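PDB 2ZHY: ATP:cob(I)alamin adenosyltransferase, putative from Burkholderia thailandensis, which transfers the adenosyl group of ATP to the cobalt of reduced cobalamin to make adenosylcobalamin, probably releasing triphosphate, as a PduO-type homotrimeric enzyme. Local coordinates for the interface of chains A and B. Sequence-based numbering; all coordinates share one arbitrary frame. Chains: chain A/B, ATP:cob(I)alamin adenosyltransferase, putative.

Contact 1: the interface of chains A and B. Residues chain A 150, 154; chain B 6, 8-10, 14.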
ATOM      1  N   ARG A 150       8.682  19.277  -3.431  1.00 20.30           N
ATOM      2  CA  ARG A 150       8.734  19.556  -4.865  1.00 21.04           C
ATOM      3  C   ARG A 150       9.297  18.343  -5.598  1.00 20.14           C
ATOM      4  O   ARG A 150       8.905  18.048  -6.729  1.00 20.98           O
ATOM      5  CB  ARG A 150       9.605  20.787  -5.161  1.00 20.93           C
ATOM      6  CG  ARG A 150       9.071  22.095  -4.582  1.00 22.26           C
ATOM      7  CD  ARG A 150       9.959  23.277  -4.965  1.00 26.40           C
ATOM      8  NE  ARG A 150       9.780  23.677  -6.360  1.00 25.57           N
ATOM      9  CZ  ARG A 150      10.608  24.483  -7.023  1.00 28.51           C
ATOM     10  NH1 ARG A 150      11.685  24.981  -6.421  1.00 26.05           N
ATOM     11  NH2 ARG A 150      10.359  24.795  -8.290  1.00 25.18           N
ATOM     12  N   ARG A 154       7.015  16.087  -8.385  1.00 17.99           N
ATOM     13  CA  ARG A 154       7.471  15.774  -9.738  1.00 17.52           C
ATOM     14  C   ARG A 154       7.582  14.274  -9.968  1.00 18.21           C
ATOM     15  O   ARG A 154       7.233  13.780 -11.042  1.00 17.39           O
ATOM     16  CB  ARG A 154       8.827  16.442 -10.008  1.00 17.89           C
ATOM     17  CG  ARG A 154       8.710  17.934 -10.269  1.00 18.80           C
ATOM     18  CD  ARG A 154      10.046  18.666 -10.266  1.00 22.12           C
ATOM     19  NE  ARG A 154       9.838  20.092 -10.517  1.00 22.45           N
ATOM     20  CZ  ARG A 154       9.197  20.912  -9.686  1.00 23.61           C
ATOM     21  NH1 ARG A 154       8.709  20.453  -8.536  1.00 18.69           N
ATOM     22  NH2 ARG A 154       9.005  22.181 -10.024  1.00 23.04           N
TER
ATOM     23  N   SER B   6      15.393  29.262  -5.129  1.00 41.05           N
ATOM     24  CA  SER B   6      15.322  28.206  -6.179  1.00 41.11           C
ATOM     25  C   SER B   6      15.235  28.785  -7.588  1.00 40.98           C
ATOM     26  O   SER B   6      14.462  29.706  -7.845  1.00 41.99           O
ATOM     27  CB  SER B   6      14.111  27.300  -5.940  1.00 39.40           C
ATOM     28  OG  SER B   6      13.944  26.396  -7.018  1.00 35.46           O
ATOM     29  N   ILE B   8      14.383  26.899 -10.057  1.00 36.60           N
ATOM     30  CA  ILE B   8      13.497  25.973 -10.757  1.00 33.13           C
ATOM     31  C   ILE B   8      12.067  26.497 -10.860  1.00 32.31           C
ATOM     32  O   ILE B   8      11.489  26.955  -9.875  1.00 31.74           O
ATOM     33  CB  ILE B   8      13.475  24.599 -10.057  1.00 32.81           C
ATOM     34  CG1 ILE B   8      14.906  24.063  -9.914  1.00 29.36           C
ATOM     35  CG2 ILE B   8      12.617  23.621 -10.858  1.00 31.70           C
ATOM     36  CD1 ILE B   8      15.590  23.764 -11.232  1.00 29.92           C
ATOM     37  N   ALA B   9      11.507  26.418 -12.065  1.00 30.03           N
ATOM     38  CA  ALA B   9      10.149  26.883 -12.324  1.00 30.29           C
ATOM     39  C   ALA B   9       9.130  26.164 -11.449  1.00 30.77           C
ATOM     40  O   ALA B   9       9.307  24.999 -11.093  1.00 30.70           O
ATOM     41  CB  ALA B   9       9.800  26.677 -13.787  1.00 28.95           C
ATOM     42  N   THR B  10       8.058  26.870 -11.118  1.00 30.41           N
ATOM     43  CA  THR B  10       6.997  26.319 -10.294  1.00 29.57           C
ATOM     44  C   THR B  10       6.082  25.396 -11.084  1.00 28.56           C
ATOM     45  O   THR B  10       5.695  25.696 -12.211  1.00 28.60           O
ATOM     46  CB  THR B  10       6.128  27.442  -9.688  1.00 30.64           C
ATOM     47  OG1 THR B  10       6.900  28.181  -8.738  1.00 33.87           O
ATOM     48  CG2 THR B  10       4.898  26.860  -8.990  1.00 29.90           C
ATOM     49  N   ASP B  14       3.456  22.369  -6.267  1.00 23.01           N
ATOM     50  CA  ASP B  14       4.719  22.598  -5.588  1.00 22.08           C
ATOM     51  C   ASP B  14       4.556  23.259  -4.222  1.00 23.63           C
ATOM     52  O   ASP B  14       5.433  23.134  -3.360  1.00 23.82           O
ATOM     53  CB  ASP B  14       5.645  23.444  -6.461  1.00 21.87           C
ATOM     54  CG  ASP B  14       6.471  22.605  -7.416  1.00 23.94           C
ATOM     55  OD1 ASP B  14       6.316  21.361  -7.410  1.00 23.56           O
ATOM     56  OD2 ASP B  14       7.280  23.189  -8.170  1.00 23.53           O
TER
HETATM   57  O   HOH W   1       9.988  22.654 -12.689  1.00 22.01           O

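Contact 2: the interface of chains A and B. Residues chain A 45, 119-120, 123, 126-127; chain B 41, 44-45, 48.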
ATOM      1  N   GLN A  45       9.069   0.081  -3.069  1.00 17.36           N
ATOM      2  CA  GLN A  45       8.151  -0.263  -4.152  1.00 17.29           C
ATOM      3  C   GLN A  45       8.852  -0.099  -5.500  1.00 17.32           C
ATOM      4  O   GLN A  45       8.613  -0.874  -6.425  1.00 16.30           O
ATOM      5  CB  GLN A  45       6.893   0.604  -4.099  1.00 20.06           C
ATOM      6  CG  GLN A  45       5.871   0.161  -3.061  1.00 21.56           C
ATOM      7  CD  GLN A  45       5.217  -1.163  -3.410  1.00 23.42           C
ATOM      8  OE1 GLN A  45       5.418  -1.702  -4.499  1.00 25.78           O
ATOM      9  NE2 GLN A  45       4.421  -1.692  -2.487  1.00 21.91           N
ATOM     10  N   ALA A 119       1.553  -1.442 -14.129  1.00 19.31           N
ATOM     11  CA  ALA A 119       0.722  -1.509 -12.931  1.00 18.65           C
ATOM     12  C   ALA A 119       1.555  -1.194 -11.683  1.00 18.31           C
ATOM     13  O   ALA A 119       1.093  -0.504 -10.770  1.00 16.25           O
ATOM     14  CB  ALA A 119       0.103  -2.890 -12.805  1.00 20.44           C
ATOM     15  N   LEU A 120       2.781  -1.709 -11.649  1.00 16.67           N
ATOM     16  CA  LEU A 120       3.679  -1.487 -10.516  1.00 18.35           C
ATOM     17  C   LEU A 120       4.072  -0.008 -10.444  1.00 16.14           C
ATOM     18  O   LEU A 120       4.236   0.552  -9.356  1.00 17.12           O
ATOM     19  CB  LEU A 120       4.924  -2.366 -10.668  1.00 16.89           C
ATOM     20  CG  LEU A 120       5.149  -3.636  -9.832  1.00 22.62           C
ATOM     21  CD1 LEU A 120       3.868  -4.166  -9.219  1.00 21.51           C
ATOM     22  CD2 LEU A 120       5.817  -4.678 -10.715  1.00 18.35           C
ATOM     23  N   VAL A 123       1.401   1.798  -8.710  1.00 16.44           N
ATOM     24  CA  VAL A 123       1.438   1.593  -7.264  1.00 16.33           C
ATOM     25  C   VAL A 123       2.508   2.533  -6.708  1.00 15.91           C
ATOM     26  O   VAL A 123       2.292   3.197  -5.700  1.00 16.53           O
ATOM     27  CB  VAL A 123       1.779   0.133  -6.896  1.00 15.97           C
ATOM     28  CG1 VAL A 123       2.054   0.021  -5.397  1.00 17.29           C
ATOM     29  CG2 VAL A 123       0.621  -0.781  -7.289  1.00 15.40           C
ATOM     30  N   THR A 126       1.126   6.080  -6.499  1.00 16.48           N
ATOM     31  CA  THR A 126       0.258   6.340  -5.349  1.00 16.07           C
ATOM     32  C   THR A 126       0.994   6.358  -4.007  1.00 16.04           C
ATOM     33  O   THR A 126       0.607   7.093  -3.093  1.00 14.12           O
ATOM     34  CB  THR A 126      -0.924   5.331  -5.281  1.00 16.68           C
ATOM     35  OG1 THR A 126      -0.429   3.998  -5.109  1.00 16.72           O
ATOM     36  CG2 THR A 126      -1.756   5.397  -6.565  1.00 15.93           C
ATOM     37  N   VAL A 127       2.050   5.558  -3.882  1.00 14.35           N
ATOM     38  CA  VAL A 127       2.814   5.518  -2.640  1.00 14.95           C
ATOM     39  C   VAL A 127       3.624   6.810  -2.546  1.00 14.50           C
ATOM     40  O   VAL A 127       3.852   7.336  -1.454  1.00 14.26           O
ATOM     41  CB  VAL A 127       3.764   4.287  -2.591  1.00 16.03           C
ATOM     42  CG1 VAL A 127       4.591   4.317  -1.306  1.00 16.89           C
ATOM     43  CG2 VAL A 127       2.952   3.000  -2.658  1.00 18.28           C
TER
ATOM     44  N   GLU B  41      -4.688   4.242  -4.423  1.00 16.96           N
ATOM     45  CA  GLU B  41      -3.699   3.204  -4.121  1.00 15.96           C
ATOM     46  C   GLU B  41      -4.344   1.839  -4.277  1.00 16.33           C
ATOM     47  O   GLU B  41      -3.759   0.929  -4.869  1.00 16.78           O
ATOM     48  CB  GLU B  41      -3.140   3.360  -2.694  1.00 16.62           C
ATOM     49  CG  GLU B  41      -1.909   2.488  -2.436  1.00 17.88           C
ATOM     50  CD  GLU B  41      -1.215   2.752  -1.097  1.00 18.70           C
ATOM     51  OE1 GLU B  41      -1.392   3.838  -0.510  1.00 19.13           O
ATOM     52  OE2 GLU B  41      -0.466   1.867  -0.647  1.00 20.24           O
ATOM     53  N   SER B  44      -4.834   0.907  -7.819  1.00 16.80           N
ATOM     54  CA  SER B  44      -3.557   0.551  -8.419  1.00 16.21           C
ATOM     55  C   SER B  44      -3.154  -0.884  -8.056  1.00 16.05           C
ATOM     56  O   SER B  44      -2.646  -1.619  -8.905  1.00 15.81           O
ATOM     57  CB  SER B  44      -2.482   1.555  -7.988  1.00 18.33           C
ATOM     58  OG  SER B  44      -2.837   2.867  -8.415  1.00 20.00           O
ATOM     59  N   GLN B  45      -3.380  -1.292  -6.808  1.00 14.74           N
ATOM     60  CA  GLN B  45      -3.043  -2.657  -6.406  1.00 16.85           C
ATOM     61  C   GLN B  45      -3.903  -3.651  -7.182  1.00 15.90           C
ATOM     62  O   GLN B  45      -3.441  -4.733  -7.542  1.00 15.97           O
ATOM     63  CB  GLN B  45      -3.248  -2.874  -4.897  1.00 16.59           C
ATOM     64  CG  GLN B  45      -2.123  -2.318  -4.009  1.00 16.77           C
ATOM     65  CD  GLN B  45      -0.776  -3.014  -4.203  1.00 17.38           C
ATOM     66  OE1 GLN B  45      -0.674  -4.038  -4.875  1.00 21.14           O
ATOM     67  NE2 GLN B  45       0.261  -2.457  -3.597  1.00 18.30           N
ATOM     68  N   VAL B  48      -2.466  -4.354 -10.358  1.00 19.05           N
ATOM     69  CA  VAL B  48      -1.355  -5.306 -10.291  1.00 19.28           C
ATOM     70  C   VAL B  48      -1.931  -6.719 -10.311  1.00 19.20           C
ATOM     71  O   VAL B  48      -1.412  -7.605 -10.992  1.00 20.38           O
ATOM     72  CB  VAL B  48      -0.510  -5.101  -9.015  1.00 17.95           C
ATOM     73  CG1 VAL B  48       0.594  -6.161  -8.928  1.00 16.86           C
ATOM     74  CG2 VAL B  48       0.104  -3.720  -9.032  1.00 16.60           C
TER
HETATM   75  O   HOH W   2      -1.665  -0.455 -11.202  1.00 18.65           O
HETATM   76  O   HOH W   3       2.654  -3.901  -3.088  1.00 28.95           O

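Contact 1: the interface of chains A and B
A:Arg150 and A:Arg154, one helical turn apart on helix 147-169, converge on the carboxylate of B:Asp14. This is a subunit contact of the PduO-type adenosyltransferase trimer. The N-terminal segment of chain B, whose B:Arg11 and B:Gly13 belong to the ATP site, lies here against the neighbouring subunit.

The tight part is the double grip on B:Asp14. A:Arg154 meets the carboxylate end-on, with the two planes 25° apart. Its NH2 bonds to B:Asp14 OD2 at 2.7 Å, using the syn lone pair. Its NH1 reaches B:Asp14 OD1 at 2.8 Å, also on the syn side, with OD1 tilted out of the guanidinium plane. A:Arg150 comes to B:Asp14 OD2 from above the carboxylate plane, through its NE at 3.1 Å. The two planes here stand 76° apart. OD2 therefore accepts from both arginines, one near its plane and one over its face.

A bend at chi3 (75°) sets the A:Arg150 guanidinium between B:Asp14 and the loop, with NE facing the carboxylate and its terminal nitrogens facing the loop. There A:Arg150 NH1 donates to B:Ser6 OG at 2.7 Å, and A:Arg150 NH2 to the carbonyl B:Ile8 O at 2.9 Å. B:Ser6 OG in turn accepts from B:Ile8 N, which may help to hold the loop in place. A:Arg154 is steadied from its own helix, since its NH1 also donates to A:Arg150 O at 3.0 Å.

The looser side is watery. Water 1 joins A:Arg154 NH2 to B:Ala9 O, 2.9 Å from each. B:Ala9 and B:Thr10 bury little surface, and B:Ile8 CG2 lies beside A:Arg150 NH2 as a van der Waals neighbour.

Contact 2: the interface of chains A and B
This is a helix-to-helix interface that joins two subunits of the homotrimer. Helix 116-141 of chain A packs against helix 31-50 of chain B, and alanine, serine, threonine and valine at the crossing probably help the helices approach.

A:Val123 sits in the middle. Its CG2 meets B:Val48 CG2 at 3.5 Å, a tight methyl contact, with the two side chains crossing at about a right angle. The same CG2 also lies near B:Ser44 CB. The other branch, CG1, stands anti to the backbone N (chi1 170°) and faces the amide of B:Gln45, with NE2 at 3.5 Å. B:Val48 is also touched by A:Leu120, whose CD1 lies 3.8 Å from both its CG1 and its CG2. A:Ala119 adds its CB against B:Val48 CA. B:Val48 is thus held by side chains from two successive turns of helix 116-141.

Farther along, A:Thr126 rests on B:Glu41. Its OG1 lies between its own backbone N and carbonyl carbon (chi1 62°), where it donates to A:Val123 O at 2.9 Å. That bond fixes the side chain and satisfies the hydroxyl hydrogen within the helix. A:Thr126 CB then packs on B:Glu41 CA at 3.7 Å, and its CG2 points to B:Ser44 OG. The extended B:Glu41 chain runs past A:Thr126 toward A:Val127.

Waters join polar groups around this apolar strip. Water 2 links the carbonyls A:Ala119 O and B:Ser44 O. The two copies of Gln45 do not touch directly. Water 3 lies between their amide nitrogens, 2.9 Å from A:Gln45 NE2 and 2.8 Å from B:Gln45 NE2.

Contact 1 and contact 2 belong to the same A-B interface, with the centres of their C-alpha atoms about 25 Å apart. They share no residue. Chain A supplies helix 147-169 to contact 1, and helices 116-141 and 31-49 to contact 2. Chain B supplies its N-terminal loop to the first and helix 31-50 to the second. Contact 1 is charged and holds the N-terminal loop near the ATP-binding residues, whereas contact 2 is mostly apolar and joins helical bodies. Their combination may link trimer assembly to the shape of the nucleotide site, and both repeat around the trimer.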